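Long-range contacts in tyrosine--tRNA ligase, mitochondrial (Emericella nidulans, PDB 5IHX), which probably joins L-tyrosine to mitochondrial tRNA(Tyr) at the expense of ATP, as an aminoacyl-tRNA synthetase of the first class: residues Ser36-Leu41 and Asp55-Val60; Thr62-Gly67 and Gly232-Val237. All blocks are in the same frame, centred on the assembly; numbering follows the deposited sequence.

Interaction 1. Residues Ser36-Leu41 and Asp55-Val60; sequences SFVEHL and DLLHRV
His58 meets Ser36 and Glu39, the two halves of a capping box that starts helix 37-44. Ser36 is the N-cap. Ser36 OG accepts from Glu39 N at 3.2 Å in a nearly straight bond. Glu39 OE1 answers by accepting from Ser36 N at 2.9 Å, on the anti side of the carboxylate. OG of Ser36 sits between its own backbone N and carbonyl carbon (chi1 71°), where it can cap the helix and also face helix 54-63. There His58 ND1 donates to Ser36 OG at 2.7 Å in a weak, bent bond. Ser36 OG lies at the edge of the imidazole, near the ring plane. It thus accepts from two N-H groups, one of each helix.

Glu39 approaches the same ring obliquely, its carboxylate plane turned 47° from the imidazole. Glu39 OE2 comes 3.3 Å from His58 CE1. The nearby carboxylate would probably favour a protonated ring.

Next to this polar group lies an apolar one. Val38 points at helix 54-63, and Val38 CG2, anti to the carbonyl carbon, rests 3.6 Å from His58 CA. The short helix segments run at 121° to each other, with axes 8.9 Å apart. Ile29 of helix 16-30 touches Ser36, Glu39 and His58, while Leu57 also packs on Ile277 and Phe279 of strand 277-280. Toward helix 37-44, Leu57 CG meets Val38 CG2 at 3.8 Å.

Interaction 2. Residues Thr62-Gly67 and Gly232-Val237; sequences TEKRVG and GCQVQV
The flat amide of Gln234 meets Lys64 and Val66 through its oxygen. Lys64 NZ donates to Gln234 OE1 at 2.9 Å, tilted 19° from the amide plane. Val66 CG1 comes 3.5 Å from Gln234 OE1. The NE2 side of the amide turns to the chain before strand 277-280, where it donates to the carbonyls of Leu273 and Lys275. The amide is thus held through both its oxygen and its nitrogen.

The Gln234 side chain is extended, with CG anti to the backbone N (chi1 -172°). The lysine chain bends at chi3 (65°) and crosses it at about a right angle. Lys64 NZ also forms a salt bridge with Asp274.

Beside this polar pair, Val66 and Val235 cross obliquely, with Val66 CG2 3.8 Å from Val235 CG2. Phe61 touches both valines.

The backbones join at Gly67. Gly67 N donates to Gly232 O at 3.1 Å. Gly67 O accepts from Val235 N at 3.1 Å. With no side chain at Gly67, Gly67 CA comes 4.0 Å from Cys233 CA. Gly232, at positive phi, ends helix 212-229 in a Schellman motif. Strand 235-238 then runs parallel to strand 68-72 and carries Gln236 to the bound tyrosine. This is the parallel core of the Rossmann-like catalytic domain of this synthetase class, with Gln236 among the residues of its tyrosine pocket.

How the interactions relate
Interaction 1 comes first along the chain and closes before interaction 2 opens. Their centres are 10 Å apart, and both use helix 54-63. Interaction 1 sets this helix against helix 37-44. Interaction 2 takes the chain leaving it into the parallel part of the sheet, where strands 68-72 and 235-238 are neighbours. The two also touch directly. Val60 CG1 lies 3.7 Å from Val66 CG1, and Ser36 CB lies 3.5 Å from Thr62 OG1. Together they link the N-terminal helices to the catalytic sheet. Interaction 2 includes Gln236 of the tyrosine pocket, whereas interaction 1 lies farther from the centre of the chain.

Interaction 1. Residues Ser36-Leu41 and Asp55-Val60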
ATOM      1  N   SER A  36      23.118 -28.171 -18.987  1.00 28.11           N
ATOM      2  CA  SER A  36      22.369 -26.929 -18.883  1.00 31.79           C
ATOM      3  C   SER A  36      22.730 -26.269 -17.562  1.00 32.75           C
ATOM      4  O   SER A  36      23.391 -26.877 -16.719  1.00 30.22           O
ATOM      5  CB  SER A  36      20.863 -27.181 -18.962  1.00 33.56           C
ATOM      6  OG  SER A  36      20.392 -27.808 -17.782  1.00 32.76           O
ATOM      7  N   PHE A  37      22.306 -25.024 -17.381  1.00 31.11           N
ATOM      8  CA  PHE A  37      22.587 -24.309 -16.146  1.00 32.23           C
ATOM      9  C   PHE A  37      21.961 -25.026 -14.953  1.00 27.47           C
ATOM     10  O   PHE A  37      22.543 -25.064 -13.871  1.00 30.05           O
ATOM     11  CB  PHE A  37      22.081 -22.868 -16.236  1.00 30.80           C
ATOM     12  CG  PHE A  37      22.474 -22.016 -15.066  1.00 27.80           C
ATOM     13  CD1 PHE A  37      23.808 -21.753 -14.804  1.00 24.75           C
ATOM     14  CD2 PHE A  37      21.511 -21.467 -14.237  1.00 27.95           C
ATOM     15  CE1 PHE A  37      24.175 -20.969 -13.727  1.00 25.65           C
ATOM     16  CE2 PHE A  37      21.872 -20.679 -13.162  1.00 30.72           C
ATOM     17  CZ  PHE A  37      23.207 -20.430 -12.908  1.00 30.01           C
ATOM     18  N   VAL A  38      20.781 -25.605 -15.160  1.00 23.70           N
ATOM     19  CA  VAL A  38      20.089 -26.332 -14.100  1.00 25.36           C
ATOM     20  C   VAL A  38      20.837 -27.611 -13.733  1.00 23.47           C
ATOM     21  O   VAL A  38      21.095 -27.872 -12.558  1.00 33.39           O
ATOM     22  CB  VAL A  38      18.641 -26.686 -14.507  1.00 26.21           C
ATOM     23  CG1 VAL A  38      17.981 -27.581 -13.457  1.00 26.73           C
ATOM     24  CG2 VAL A  38      17.829 -25.422 -14.713  1.00 28.00           C
ATOM     25  N   GLU A  39      21.156 -28.415 -14.743  1.00 26.05           N
ATOM     26  CA  GLU A  39      21.897 -29.654 -14.534  1.00 28.59           C
ATOM     27  C   GLU A  39      23.208 -29.361 -13.817  1.00 27.01           C
ATOM     28  O   GLU A  39      23.644 -30.120 -12.953  1.00 34.52           O
ATOM     29  CB  GLU A  39      22.158 -30.354 -15.869  1.00 30.71           C
ATOM     30  CG  GLU A  39      20.892 -30.880 -16.538  1.00 36.14           C
ATOM     31  CD  GLU A  39      21.127 -31.365 -17.957  1.00 37.16           C
ATOM     32  OE1 GLU A  39      22.004 -30.804 -18.648  1.00 34.97           O
ATOM     33  OE2 GLU A  39      20.421 -32.302 -18.387  1.00 43.47           O
ATOM     34  N   HIS A  40      23.828 -28.247 -14.182  1.00 27.71           N
ATOM     35  CA  HIS A  40      25.057 -27.816 -13.540  1.00 22.41           C
ATOM     36  C   HIS A  40      24.843 -27.509 -12.060  1.00 23.43           C
ATOM     37  O   HIS A  40      25.600 -27.977 -11.213  1.00 30.87           O
ATOM     38  CB  HIS A  40      25.627 -26.585 -14.238  1.00 31.96           C
ATOM     39  CG  HIS A  40      26.763 -25.960 -13.499  1.00 34.10           C
ATOM     40  ND1 HIS A  40      28.002 -26.554 -13.401  1.00 31.05           N
ATOM     41  CD2 HIS A  40      26.841 -24.807 -12.793  1.00 30.80           C
ATOM     42  CE1 HIS A  40      28.800 -25.786 -12.681  1.00 32.93           C
ATOM     43  NE2 HIS A  40      28.118 -24.721 -12.301  1.00 31.79           N
ATOM     44  N   LEU A  41      23.807 -26.733 -11.750  1.00 23.39           N
ATOM     45  CA  LEU A  41      23.523 -26.359 -10.365  1.00 28.51           C
ATOM     46  C   LEU A  41      23.171 -27.576  -9.520  1.00 31.43           C
ATOM     47  O   LEU A  41      23.536 -27.654  -8.346  1.00 27.49           O
ATOM     48  CB  LEU A  41      22.385 -25.338 -10.295  1.00 32.42           C
ATOM     49  CG  LEU A  41      22.677 -23.910 -10.765  1.00 29.65           C
ATOM     50  CD1 LEU A  41      21.431 -23.049 -10.617  1.00 31.20           C
ATOM     51  CD2 LEU A  41      23.840 -23.292 -10.003  1.00 28.48           C
ATOM     52  N   ASP A  55      11.664 -29.588 -14.746  1.00 39.43           N
ATOM     53  CA  ASP A  55      11.969 -29.826 -16.154  1.00 30.10           C
ATOM     54  C   ASP A  55      11.754 -28.568 -16.981  1.00 29.64           C
ATOM     55  O   ASP A  55      12.481 -28.325 -17.944  1.00 32.13           O
ATOM     56  CB  ASP A  55      11.115 -30.968 -16.715  1.00 40.78           C
ATOM     57  CG  ASP A  55      11.468 -32.316 -16.109  1.00 48.53           C
ATOM     58  OD1 ASP A  55      12.630 -32.499 -15.688  1.00 37.59           O
ATOM     59  OD2 ASP A  55      10.582 -33.195 -16.060  1.00 58.87           O
ATOM     60  N   LEU A  56      10.764 -27.765 -16.607  1.00 35.08           N
ATOM     61  CA  LEU A  56      10.526 -26.505 -17.300  1.00 36.41           C
ATOM     62  C   LEU A  56      11.677 -25.532 -17.048  1.00 32.56           C
ATOM     63  O   LEU A  56      12.129 -24.852 -17.965  1.00 32.08           O
ATOM     64  CB  LEU A  56       9.200 -25.882 -16.863  1.00 35.33           C
ATOM     65  CG  LEU A  56       8.883 -24.515 -17.475  1.00 34.02           C
ATOM     66  CD1 LEU A  56       8.939 -24.569 -18.998  1.00 38.08           C
ATOM     67  CD2 LEU A  56       7.526 -24.017 -17.007  1.00 34.22           C
ATOM     68  N   LEU A  57      12.148 -25.480 -15.805  1.00 27.80           N
ATOM     69  CA  LEU A  57      13.283 -24.631 -15.450  1.00 25.66           C
ATOM     70  C   LEU A  57      14.486 -25.003 -16.304  1.00 25.27           C
ATOM     71  O   LEU A  57      15.159 -24.140 -16.867  1.00 29.92           O
ATOM     72  CB  LEU A  57      13.623 -24.771 -13.966  1.00 26.24           C
ATOM     73  CG  LEU A  57      14.689 -23.812 -13.422  1.00 28.50           C
ATOM     74  CD1 LEU A  57      14.180 -22.382 -13.387  1.00 30.04           C
ATOM     75  CD2 LEU A  57      15.148 -24.253 -12.042  1.00 29.89           C
ATOM     76  N   HIS A  58      14.745 -26.303 -16.390  1.00 32.02           N
ATOM     77  CA  HIS A  58      15.791 -26.830 -17.257  1.00 29.69           C
ATOM     78  C   HIS A  58      15.596 -26.397 -18.709  1.00 29.21           C
ATOM     79  O   HIS A  58      16.551 -25.967 -19.361  1.00 33.94           O
ATOM     80  CB  HIS A  58      15.847 -28.355 -17.140  1.00 35.46           C
ATOM     81  CG  HIS A  58      16.675 -29.017 -18.195  1.00 37.31           C
ATOM     82  ND1 HIS A  58      18.049 -29.098 -18.123  1.00 30.57           N
ATOM     83  CD2 HIS A  58      16.319 -29.672 -19.326  1.00 33.01           C
ATOM     84  CE1 HIS A  58      18.506 -29.746 -19.181  1.00 29.81           C
ATOM     85  NE2 HIS A  58      17.474 -30.107 -19.924  1.00 29.83           N
ATOM     86  N   ARG A  59      14.374 -26.510 -19.222  1.00 32.83           N
ATOM     87  CA  ARG A  59      14.116 -26.125 -20.609  1.00 33.91           C
ATOM     88  C   ARG A  59      14.337 -24.627 -20.817  1.00 30.22           C
ATOM     89  O   ARG A  59      14.895 -24.214 -21.833  1.00 32.12           O
ATOM     90  CB  ARG A  59      12.694 -26.483 -21.049  1.00 44.34           C
ATOM     91  CG  ARG A  59      12.542 -27.896 -21.595  1.00 55.14           C
ATOM     92  CD  ARG A  59      11.319 -28.027 -22.497  1.00 66.41           C
ATOM     93  NE  ARG A  59      10.044 -27.854 -21.801  1.00 69.32           N
ATOM     94  CZ  ARG A  59       9.006 -27.178 -22.295  1.00 70.73           C
ATOM     95  NH1 ARG A  59       9.072 -26.606 -23.494  1.00 60.78           N
ATOM     96  NH2 ARG A  59       7.889 -27.073 -21.589  1.00 79.74           N
ATOM     97  N   VAL A  60      13.889 -23.818 -19.861  1.00 30.29           N
ATOM     98  CA  VAL A  60      14.038 -22.367 -19.963  1.00 33.87           C
ATOM     99  C   VAL A  60      15.505 -21.974 -20.111  1.00 27.43           C
ATOM    100  O   VAL A  60      15.860 -21.198 -20.999  1.00 33.21           O
ATOM    101  CB  VAL A  60      13.429 -21.646 -18.731  1.00 39.74           C
ATOM    102  CG1 VAL A  60      13.866 -20.178 -18.678  1.00 38.32           C
ATOM    103  CG2 VAL A  60      11.914 -21.733 -18.754  1.00 36.96           C
TER

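Interaction 2. Residues Thr62-Gly67 and Gly232-Val237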
ATOM      1  N   THR A  62      18.003 -23.919 -20.942  1.00 31.92           N
ATOM      2  CA  THR A  62      18.577 -24.538 -22.128  1.00 29.62           C
ATOM      3  C   THR A  62      18.321 -23.665 -23.352  1.00 30.96           C
ATOM      4  O   THR A  62      19.233 -23.392 -24.130  1.00 35.50           O
ATOM      5  CB  THR A  62      18.000 -25.948 -22.371  1.00 27.66           C
ATOM      6  OG1 THR A  62      18.314 -26.796 -21.261  1.00 32.84           O
ATOM      7  CG2 THR A  62      18.571 -26.560 -23.649  1.00 31.18           C
ATOM      8  N   GLU A  63      17.076 -23.226 -23.509  1.00 33.70           N
ATOM      9  CA  GLU A  63      16.656 -22.506 -24.708  1.00 34.67           C
ATOM     10  C   GLU A  63      16.984 -21.014 -24.688  1.00 37.48           C
ATOM     11  O   GLU A  63      17.195 -20.414 -25.742  1.00 36.92           O
ATOM     12  CB  GLU A  63      15.149 -22.682 -24.918  1.00 33.59           C
ATOM     13  CG  GLU A  63      14.709 -24.129 -25.078  1.00 46.71           C
ATOM     14  CD  GLU A  63      15.344 -24.804 -26.280  1.00 49.82           C
ATOM     15  OE1 GLU A  63      15.782 -24.091 -27.206  1.00 51.07           O
ATOM     16  OE2 GLU A  63      15.409 -26.052 -26.295  1.00 57.40           O
ATOM     17  N   LYS A  64      17.031 -20.417 -23.499  1.00 40.78           N
ATOM     18  CA  LYS A  64      17.151 -18.963 -23.380  1.00 41.52           C
ATOM     19  C   LYS A  64      18.245 -18.519 -22.414  1.00 36.52           C
ATOM     20  O   LYS A  64      18.420 -19.097 -21.342  1.00 31.96           O
ATOM     21  CB  LYS A  64      15.818 -18.363 -22.933  1.00 41.55           C
ATOM     22  CG  LYS A  64      14.652 -18.630 -23.870  1.00 49.57           C
ATOM     23  CD  LYS A  64      13.335 -18.161 -23.260  1.00 44.99           C
ATOM     24  CE  LYS A  64      13.293 -16.650 -23.083  1.00 45.46           C
ATOM     25  NZ  LYS A  64      11.985 -16.193 -22.536  1.00 51.49           N
ATOM     26  N   ARG A  65      18.970 -17.479 -22.813  1.00 31.67           N
ATOM     27  CA  ARG A  65      19.934 -16.817 -21.948  1.00 35.42           C
ATOM     28  C   ARG A  65      19.185 -15.846 -21.035  1.00 36.03           C
ATOM     29  O   ARG A  65      19.332 -14.631 -21.150  1.00 36.10           O
ATOM     30  CB  ARG A  65      20.983 -16.082 -22.790  1.00 35.42           C
ATOM     31  CG  ARG A  65      22.159 -15.510 -22.014  1.00 34.15           C
ATOM     32  CD  ARG A  65      22.984 -14.572 -22.889  1.00 32.28           C
ATOM     33  NE  ARG A  65      23.587 -15.250 -24.037  1.00 37.03           N
ATOM     34  CZ  ARG A  65      24.787 -15.825 -24.034  1.00 30.99           C
ATOM     35  NH1 ARG A  65      25.539 -15.820 -22.939  1.00 32.89           N
ATOM     36  NH2 ARG A  65      25.240 -16.409 -25.134  1.00 35.32           N
ATOM     37  N   VAL A  66      18.368 -16.394 -20.139  1.00 35.74           N
ATOM     38  CA  VAL A  66      17.468 -15.590 -19.314  1.00 38.35           C
ATOM     39  C   VAL A  66      18.177 -14.904 -18.159  1.00 36.74           C
ATOM     40  O   VAL A  66      19.209 -15.373 -17.674  1.00 31.96           O
ATOM     41  CB  VAL A  66      16.319 -16.438 -18.722  1.00 38.20           C
ATOM     42  CG1 VAL A  66      15.481 -17.029 -19.825  1.00 61.81           C
ATOM     43  CG2 VAL A  66      16.867 -17.532 -17.805  1.00 30.92           C
ATOM     44  N   GLY A  67      17.604 -13.790 -17.721  1.00 27.93           N
ATOM     45  CA  GLY A  67      18.099 -13.094 -16.554  1.00 27.11           C
ATOM     46  C   GLY A  67      17.634 -13.769 -15.279  1.00 24.39           C
ATOM     47  O   GLY A  67      16.567 -14.382 -15.242  1.00 29.89           O
ATOM     48  N   GLY A 232      13.883  -8.587 -18.832  1.00 47.14           N
ATOM     49  CA  GLY A 232      14.429  -9.889 -19.178  1.00 37.93           C
ATOM     50  C   GLY A 232      14.723 -10.815 -18.010  1.00 45.15           C
ATOM     51  O   GLY A 232      15.163 -11.950 -18.213  1.00 42.92           O
ATOM     52  N   CYS A 233      14.483 -10.346 -16.790  1.00 38.73           N
ATOM     53  CA  CYS A 233      14.771 -11.149 -15.605  1.00 32.84           C
ATOM     54  C   CYS A 233      13.635 -12.126 -15.304  1.00 33.27           C
ATOM     55  O   CYS A 233      12.776 -11.871 -14.458  1.00 34.50           O
ATOM     56  CB  CYS A 233      15.021 -10.250 -14.403  1.00 41.08           C
ATOM     57  SG  CYS A 233      15.734 -11.116 -13.015  1.00 45.92           S
ATOM     58  N   GLN A 234      13.655 -13.259 -15.997  1.00 34.20           N
ATOM     59  CA  GLN A 234      12.567 -14.225 -15.932  1.00 28.53           C
ATOM     60  C   GLN A 234      12.620 -15.113 -14.685  1.00 33.58           C
ATOM     61  O   GLN A 234      11.594 -15.653 -14.265  1.00 33.97           O
ATOM     62  CB  GLN A 234      12.588 -15.092 -17.193  1.00 34.82           C
ATOM     63  CG  GLN A 234      11.399 -16.020 -17.346  1.00 43.35           C
ATOM     64  CD  GLN A 234      11.440 -16.796 -18.646  1.00 36.07           C
ATOM     65  OE1 GLN A 234      12.025 -16.346 -19.629  1.00 36.12           O
ATOM     66  NE2 GLN A 234      10.814 -17.967 -18.658  1.00 39.75           N
ATOM     67  N   VAL A 235      13.804 -15.248 -14.091  1.00 28.62           N
ATOM     68  CA  VAL A 235      14.009 -16.184 -12.984  1.00 23.73           C
ATOM     69  C   VAL A 235      14.414 -15.489 -11.683  1.00 25.98           C
ATOM     70  O   VAL A 235      15.154 -14.508 -11.699  1.00 29.36           O
ATOM     71  CB  VAL A 235      15.090 -17.235 -13.337  1.00 28.36           C
ATOM     72  CG1 VAL A 235      15.206 -18.285 -12.236  1.00 30.38           C
ATOM     73  CG2 VAL A 235      14.776 -17.899 -14.672  1.00 34.30           C
ATOM     74  N   GLN A 236      13.905 -15.994 -10.560  1.00 20.88           N
ATOM     75  CA  GLN A 236      14.346 -15.540  -9.243  1.00 29.10           C
ATOM     76  C   GLN A 236      14.872 -16.711  -8.425  1.00 29.91           C
ATOM     77  O   GLN A 236      14.284 -17.792  -8.432  1.00 26.95           O
ATOM     78  CB  GLN A 236      13.212 -14.854  -8.477  1.00 30.08           C
ATOM     79  CG  GLN A 236      13.622 -14.422  -7.064  1.00 27.87           C
ATOM     80  CD  GLN A 236      12.520 -13.719  -6.277  1.00 34.96           C
ATOM     81  OE1 GLN A 236      12.718 -13.354  -5.118  1.00 38.46           O
ATOM     82  NE2 GLN A 236      11.363 -13.522  -6.900  1.00 33.92           N
ATOM     83  N   VAL A 237      15.979 -16.482  -7.722  1.00 25.72           N
ATOM     84  CA  VAL A 237      16.508 -17.450  -6.769  1.00 22.34           C
ATOM     85  C   VAL A 237      16.563 -16.832  -5.373  1.00 25.95           C
ATOM     86  O   VAL A 237      16.867 -15.651  -5.217  1.00 27.01           O
ATOM     87  CB  VAL A 237      17.915 -17.949  -7.183  1.00 29.89           C
ATOM     88  CG1 VAL A 237      18.886 -16.786  -7.313  1.00 33.43           C
ATOM     89  CG2 VAL A 237      18.441 -18.973  -6.181  1.00 33.13           C
TER